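Local coordinates for endoribonuclease MazF3 (Mycobacterium tuberculosis, PDB 5UCT), which acts as the toxin of a type II toxin-antitoxin pair, an endoribonuclease that cuts mRNA and 23S rRNA within the sequence 5'-UUCCU-3', at residues T19-V22 / V23-H26; S83-P86 / A87-E90; V46-D49 / A50-L54. All coordinates share one frame; numbering follows the deposited sequence.

Contact 1: T19-V22 / V23-H26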
loop_
_atom_site.group_PDB
_atom_site.type_symbol
_atom_site.label_atom_id
_atom_site.label_comp_id
_atom_site.label_asym_id
_atom_site.label_seq_id
_atom_site.Cartn_x
_atom_site.Cartn_y
_atom_site.Cartn_z
ATOM N N THR A 19 -7.517 3.582 0.809
ATOM C CA THR A 19 -7.582 4.845 1.530
ATOM C C THR A 19 -8.903 4.960 2.279
ATOM O O THR A 19 -9.964 4.603 1.758
ATOM C CB THR A 19 -7.427 6.021 0.561
ATOM O OG1 THR A 19 -6.219 5.866 -0.194
ATOM C CG2 THR A 19 -7.377 7.341 1.322
ATOM N N ARG A 20 -8.827 5.443 3.517
ATOM C CA ARG A 20 -10.019 5.630 4.332
ATOM C C ARG A 20 -10.987 6.583 3.644
ATOM O O ARG A 20 -10.585 7.626 3.122
ATOM C CB ARG A 20 -9.624 6.164 5.709
ATOM C CG ARG A 20 -8.759 7.420 5.671
ATOM C CD ARG A 20 -8.086 7.710 7.006
ATOM N NE ARG A 20 -7.377 8.990 6.982
ATOM C CZ ARG A 20 -6.171 9.170 6.452
ATOM N NH1 ARG A 20 -5.527 8.153 5.898
ATOM N NH2 ARG A 20 -5.610 10.370 6.474
ATOM N N GLU A 21 -12.271 6.216 3.633
ATOM C CA GLU A 21 -13.281 7.089 3.046
ATOM C C GLU A 21 -13.465 8.378 3.837
ATOM O O GLU A 21 -14.115 9.305 3.342
ATOM C CB GLU A 21 -14.617 6.353 2.926
ATOM C CG GLU A 21 -15.573 6.987 1.922
ATOM C CD GLU A 21 -16.865 6.216 1.767
ATOM O OE1 GLU A 21 -16.949 5.079 2.275
ATOM O OE2 GLU A 21 -17.799 6.749 1.131
ATOM N N VAL A 22 -12.900 8.456 5.043
ATOM C CA VAL A 22 -13.001 9.668 5.849
ATOM C C VAL A 22 -12.351 10.847 5.134
ATOM O O VAL A 22 -12.892 11.960 5.128
ATOM C CB VAL A 22 -12.376 9.423 7.236
ATOM C CG1 VAL A 22 -12.289 10.715 8.026
ATOM C CG2 VAL A 22 -13.178 8.375 7.995
ATOM N N VAL A 23 -11.201 10.622 4.502
ATOM C CA VAL A 23 -10.409 11.691 3.907
ATOM C C VAL A 23 -10.447 11.648 2.382
ATOM O O VAL A 23 -9.754 12.436 1.724
ATOM C CB VAL A 23 -8.961 11.654 4.431
ATOM C CG1 VAL A 23 -8.148 10.579 3.715
ATOM C CG2 VAL A 23 -8.302 13.028 4.331
ATOM N N ARG A 24 -11.259 10.764 1.797
ATOM C CA ARG A 24 -11.279 10.620 0.341
ATOM C C ARG A 24 -11.634 11.905 -0.397
ATOM O O ARG A 24 -10.907 12.263 -1.340
ATOM C CB ARG A 24 -12.221 9.480 -0.053
ATOM C CG ARG A 24 -11.619 8.111 0.162
ATOM C CD ARG A 24 -11.581 7.302 -1.114
ATOM N NE ARG A 24 -12.891 6.776 -1.480
ATOM C CZ ARG A 24 -13.608 7.208 -2.513
ATOM N NH1 ARG A 24 -14.791 6.668 -2.773
ATOM N NH2 ARG A 24 -13.139 8.172 -3.293
ATOM N N PRO A 25 -12.702 12.648 -0.044
ATOM C CA PRO A 25 -12.990 13.882 -0.790
ATOM C C PRO A 25 -12.014 15.006 -0.473
ATOM O O PRO A 25 -12.209 16.144 -0.914
ATOM C CB PRO A 25 -14.414 14.233 -0.347
ATOM C CG PRO A 25 -14.514 13.679 1.018
ATOM C CD PRO A 25 -13.726 12.396 0.989
ATOM N N HIS A 26 -10.959 14.705 0.285
ATOM C CA HIS A 26 -9.963 15.699 0.667
ATOM C C HIS A 26 -8.576 15.393 0.116
ATOM O O HIS A 26 -7.604 16.036 0.532
ATOM C CB HIS A 26 -9.896 15.829 2.192
ATOM C CG HIS A 26 -11.200 16.196 2.825
ATOM N ND1 HIS A 26 -12.166 15.263 3.134
ATOM C CD2 HIS A 26 -11.703 17.397 3.199
ATOM C CE1 HIS A 26 -13.206 15.872 3.675
ATOM N NE2 HIS A 26 -12.951 17.167 3.725
#
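Val23 lays its CG1 methyl over one face of the Arg20 guanidinium, off-centre toward the rim, with CG1 3.7 Å from Arg20 CZ. The same methyl also packs along the arginine's aliphatic part, Val23 CG1 lying 3.8 Å from Arg20 CG. Arg20 starts with CG between the backbone N and the carbonyl carbon (chi1 53°) and then runs extended to NE, which carries the whole chain past the valine rather than away from it. On the second subunit, Arg20 NH1 donates to Ala95 O and makes a long, weak ion pair with Asp63, so the guanidinium is held by polar partners at one end while Val23 packs on its face. Thr19 CG2 adds a looser apolar touch to Val23 CG1 at 4.1 Å; Thr19 OG1 is hydrogen-bonded with Thr31 N. Arg24 is bent, and its CG packs against the turn backbone, 3.5 Å from Glu21 CA. Glu21 and Arg24 carry opposite charges, but their charged ends do not meet. The backbone closes with a weak bond from Val23 N to Arg20 O, 3.4 Å long, and His26 N bonds back to Val23 O. This is a type I beta turn from Arg20 to Val23, running on into a short 3-10 segment in the loop that joins antiparallel strands 12-17 and 29-36.

Contact 2: S83-P86 / A87-E90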
loop_
_atom_site.group_PDB
_atom_site.type_symbol
_atom_site.label_atom_id
_atom_site.label_comp_id
_atom_site.label_asym_id
_atom_site.label_seq_id
_atom_site.Cartn_x
_atom_site.Cartn_y
_atom_site.Cartn_z
ATOM N N SER A 83 -18.365 -8.004 6.646
ATOM C CA SER A 83 -17.878 -9.258 7.206
ATOM C C SER A 83 -16.500 -9.629 6.673
ATOM O O SER A 83 -15.808 -10.444 7.293
ATOM C CB SER A 83 -18.874 -10.384 6.920
ATOM O OG SER A 83 -19.121 -10.504 5.529
ATOM N N GLN A 84 -16.088 -9.056 5.543
ATOM C CA GLN A 84 -14.767 -9.300 4.979
ATOM C C GLN A 84 -13.703 -8.360 5.528
ATOM O O GLN A 84 -12.514 -8.570 5.255
ATOM C CB GLN A 84 -14.815 -9.178 3.451
ATOM C CG GLN A 84 -15.681 -10.225 2.769
ATOM C CD GLN A 84 -15.883 -9.941 1.295
ATOM O OE1 GLN A 84 -16.579 -8.997 0.924
ATOM N NE2 GLN A 84 -15.271 -10.757 0.445
ATOM N N GLU A 85 -14.102 -7.338 6.285
ATOM C CA GLU A 85 -13.132 -6.390 6.827
ATOM C C GLU A 85 -12.056 -7.026 7.703
ATOM O O GLU A 85 -10.885 -6.628 7.569
ATOM C CB GLU A 85 -13.869 -5.290 7.600
ATOM C CG GLU A 85 -14.649 -4.333 6.715
ATOM C CD GLU A 85 -13.748 -3.509 5.816
ATOM O OE1 GLU A 85 -12.603 -3.219 6.221
ATOM O OE2 GLU A 85 -14.182 -3.151 4.702
ATOM N N PRO A 86 -12.353 -7.972 8.606
ATOM C CA PRO A 86 -11.260 -8.564 9.395
ATOM C C PRO A 86 -10.201 -9.241 8.544
ATOM O O PRO A 86 -9.009 -9.162 8.866
ATOM C CB PRO A 86 -11.986 -9.567 10.305
ATOM C CG PRO A 86 -13.295 -9.814 9.641
ATOM C CD PRO A 86 -13.662 -8.511 9.019
ATOM N N ALA A 87 -10.603 -9.906 7.456
ATOM C CA ALA A 87 -9.628 -10.559 6.591
ATOM C C ALA A 87 -8.771 -9.550 5.839
ATOM O O ALA A 87 -7.598 -9.826 5.557
ATOM C CB ALA A 87 -10.336 -11.492 5.611
ATOM N N LEU A 88 -9.338 -8.389 5.496
ATOM C CA LEU A 88 -8.559 -7.353 4.821
ATOM C C LEU A 88 -7.400 -6.889 5.691
ATOM O O LEU A 88 -6.251 -6.823 5.234
ATOM C CB LEU A 88 -9.452 -6.170 4.456
ATOM C CG LEU A 88 -8.690 -4.929 3.984
ATOM C CD1 LEU A 88 -7.984 -5.205 2.666
ATOM C CD2 LEU A 88 -9.613 -3.724 3.869
ATOM N N ALA A 89 -7.684 -6.550 6.950
ATOM C CA ALA A 89 -6.615 -6.206 7.879
ATOM C C ALA A 89 -5.631 -7.357 8.027
ATOM O O ALA A 89 -4.419 -7.139 8.117
ATOM C CB ALA A 89 -7.197 -5.821 9.237
ATOM N N GLU A 90 -6.133 -8.593 8.045
ATOM C CA GLU A 90 -5.240 -9.744 8.133
ATOM C C GLU A 90 -4.345 -9.847 6.904
ATOM O O GLU A 90 -3.154 -10.166 7.018
ATOM C CB GLU A 90 -6.052 -11.028 8.309
ATOM C CG GLU A 90 -5.214 -12.288 8.445
ATOM C CD GLU A 90 -4.540 -12.403 9.799
ATOM O OE1 GLU A 90 -4.684 -11.480 10.627
ATOM O OE2 GLU A 90 -3.868 -13.427 10.036
#
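Pro86 O receives the shortest of the three backbone bonds here, from Glu90 N at 3.0 Å, with an N-H...O angle of 153°. The next carbonyl back, Glu85 O, takes Ala89 N at 3.3 Å in the straightest of them (169°). Leu88 N reaches Gln84 O at 3.2 Å. These three i to i+4 bonds are the ladder of the first helical turns. Pro86, whose ring nitrogen carries no hydrogen to give, falls in the first turn; the N-H groups there have no helical carbonyl before them, so a proline N costs no bond. Among the side chains, Glu85 and Leu88 lie side by side and point the same way. Glu85 sets CG beside its backbone N and bends at chi2 (-66°), turning the carboxylate toward the following turn, where OE1 rests 3.8 Å from Leu88 CD2. The other oxygen, Glu85 OE2, has a long, weak ion pair with Arg2, so the group may be drawn toward Arg2 while OE1 lies against a leucine methyl. Ala87 and Ala89 put small CB atoms against the carbonyl oxygens three residues earlier, Ala87 CB by Gln84 O and Ala89 CB 3.8 Å from Pro86 O. Gln84, just ahead, reaches the loop after strand 45-48. Helix 85-96 follows strand 73-79; Leu88 is buried against Arg2 and Leu18 and against Leu98 of the second subunit, while Ala89 packs on Trp100 and on Asp99 of that subunit.

Contact 3: V46-D49 / A50-L54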
loop_
_atom_site.group_PDB
_atom_site.type_symbol
_atom_site.label_atom_id
_atom_site.label_comp_id
_atom_site.label_asym_id
_atom_site.label_seq_id
_atom_site.Cartn_x
_atom_site.Cartn_y
_atom_site.Cartn_z
ATOM N N VAL A 46 -7.661 -11.689 -0.671
ATOM C CA VAL A 46 -8.975 -11.678 -0.046
ATOM C C VAL A 46 -10.002 -12.035 -1.113
ATOM O O VAL A 46 -10.104 -11.334 -2.126
ATOM C CB VAL A 46 -9.316 -10.324 0.596
ATOM C CG1 VAL A 46 -10.688 -10.380 1.251
ATOM C CG2 VAL A 46 -8.258 -9.937 1.619
ATOM N N PRO A 47 -10.775 -13.103 -0.948
ATOM C CA PRO A 47 -11.699 -13.517 -2.010
ATOM C C PRO A 47 -12.873 -12.562 -2.158
ATOM O O PRO A 47 -13.440 -12.082 -1.172
ATOM C CB PRO A 47 -12.168 -14.906 -1.557
ATOM C CG PRO A 47 -11.167 -15.346 -0.529
ATOM C CD PRO A 47 -10.708 -14.093 0.140
ATOM N N VAL A 48 -13.226 -12.286 -3.414
ATOM C CA VAL A 48 -14.428 -11.541 -3.769
ATOM C C VAL A 48 -15.068 -12.242 -4.960
ATOM O O VAL A 48 -14.387 -12.882 -5.764
ATOM C CB VAL A 48 -14.126 -10.059 -4.095
ATOM C CG1 VAL A 48 -13.714 -9.305 -2.837
ATOM C CG2 VAL A 48 -13.044 -9.959 -5.158
ATOM N N ASP A 49 -16.387 -12.134 -5.072
ATOM C CA ASP A 49 -17.110 -12.896 -6.087
ATOM C C ASP A 49 -18.192 -12.008 -6.694
ATOM O O ASP A 49 -18.144 -10.776 -6.600
ATOM C CB ASP A 49 -17.667 -14.192 -5.479
ATOM C CG ASP A 49 -17.789 -15.310 -6.497
ATOM O OD1 ASP A 49 -18.149 -15.024 -7.659
ATOM O OD2 ASP A 49 -17.521 -16.474 -6.135
ATOM N N ALA A 50 -19.179 -12.642 -7.334
ATOM C CA ALA A 50 -20.252 -11.908 -7.997
ATOM C C ALA A 50 -21.114 -11.131 -7.017
ATOM O O ALA A 50 -21.778 -10.169 -7.419
ATOM C CB ALA A 50 -21.122 -12.870 -8.807
ATOM N N VAL A 51 -21.129 -11.532 -5.745
ATOM C CA VAL A 51 -21.832 -10.761 -4.725
ATOM C C VAL A 51 -21.251 -9.357 -4.631
ATOM O O VAL A 51 -21.988 -8.368 -4.531
ATOM C CB VAL A 51 -21.774 -11.497 -3.374
ATOM C CG1 VAL A 51 -22.200 -10.578 -2.241
ATOM C CG2 VAL A 51 -22.647 -12.743 -3.414
ATOM N N ASN A 52 -19.923 -9.245 -4.687
ATOM C CA ASN A 52 -19.285 -7.936 -4.581
ATOM C C ASN A 52 -19.530 -7.095 -5.829
ATOM O O ASN A 52 -19.667 -5.870 -5.738
ATOM C CB ASN A 52 -17.788 -8.104 -4.324
ATOM C CG ASN A 52 -17.500 -8.990 -3.126
ATOM O OD1 ASN A 52 -17.342 -10.203 -3.260
ATOM N ND2 ASN A 52 -17.431 -8.387 -1.945
ATOM N N GLY A 53 -19.590 -7.728 -7.000
ATOM C CA GLY A 53 -19.895 -7.008 -8.221
ATOM C C GLY A 53 -19.092 -7.443 -9.430
ATOM O O GLY A 53 -19.014 -6.715 -10.424
ATOM N N LEU A 54 -18.495 -8.627 -9.363
ATOM C CA LEU A 54 -17.695 -9.160 -10.454
ATOM C C LEU A 54 -18.484 -10.208 -11.232
ATOM O O LEU A 54 -19.533 -10.687 -10.798
ATOM C CB LEU A 54 -16.388 -9.765 -9.925
ATOM C CG LEU A 54 -15.365 -8.838 -9.259
ATOM C CD1 LEU A 54 -15.239 -7.529 -10.028
ATOM C CD2 LEU A 54 -15.691 -8.587 -7.789
#
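Among the polar contacts, the Asn52 amide oxygen stands out: Asn52 OD1 accepts Asp49 N at 2.8 Å, nearly straight at 164°, the donor tilted 19° from the amide plane. Asn52 holds CG beside its backbone N and anti to the carbonyl carbon (chi1 -54°), which swings the amide back over the end of the strand. Its ND2 donates to Tyr79 O and Gln84 OE1, so both ends of this buried amide have partners, a pattern that would fix its orientation. A carboxylate bond lies close by: Asp49 OD1 accepts Ala50 N at 2.6 Å on its anti side, from somewhat out of the carboxylate plane. Asp49 O takes two weak bonds, from Asn52 N at 3.0 Å and Gly53 N at 3.4 Å, both drawing residues 50-53 into a single loop round that oxygen. Gly53 has a positive phi, where a side chain would press against the preceding carbonyl oxygen.

The apolar contact is between Val48 CG2 and Leu54 CD2, 4.0 Å apart. Other carbons pack against polar atoms: Val48 crosses Asn52 at about a right angle, its CB 3.3 Å from Asn52 OD1 while CG1 lies by the amide carbon, and Leu54 CD2 comes 3.5 Å from Asp49 O. Val48 also packs on Ser58 and Val60 of the paired strand and on Leu80, so it is buried between that strand and the loop at Leu80. The whole is a tight turn with helical backbone angles at residues 50-52, fastened to the end of strand 45-48 by the Asn52 side chain and leading the chain out toward its antiparallel partner, strand 58-61, in the curled beta-sheet of the MazF-like toxin fold.

How the contacts relate
Contact 1 is a surface loop, whereas contacts 2 and 3 are partly buried and touch each other. Gln84 and Asn52 join the start of helix 85-96 to the loop after strand 45-48, and Ala87 O packs against Val46 CG2. Contacts 1 and 3 sit on opposite sides of the chain's centre, their own centres about 23 Å apart. Contacts 1 and 2 both reach the second subunit, the first chiefly through Arg20, with Val22 packing as well, the second through leucine and alanine packing; contact 3 touches no other chain. Turn backbone and arginine packing dominate contact 1, helical bonds contact 2, and a buried amide contact 3.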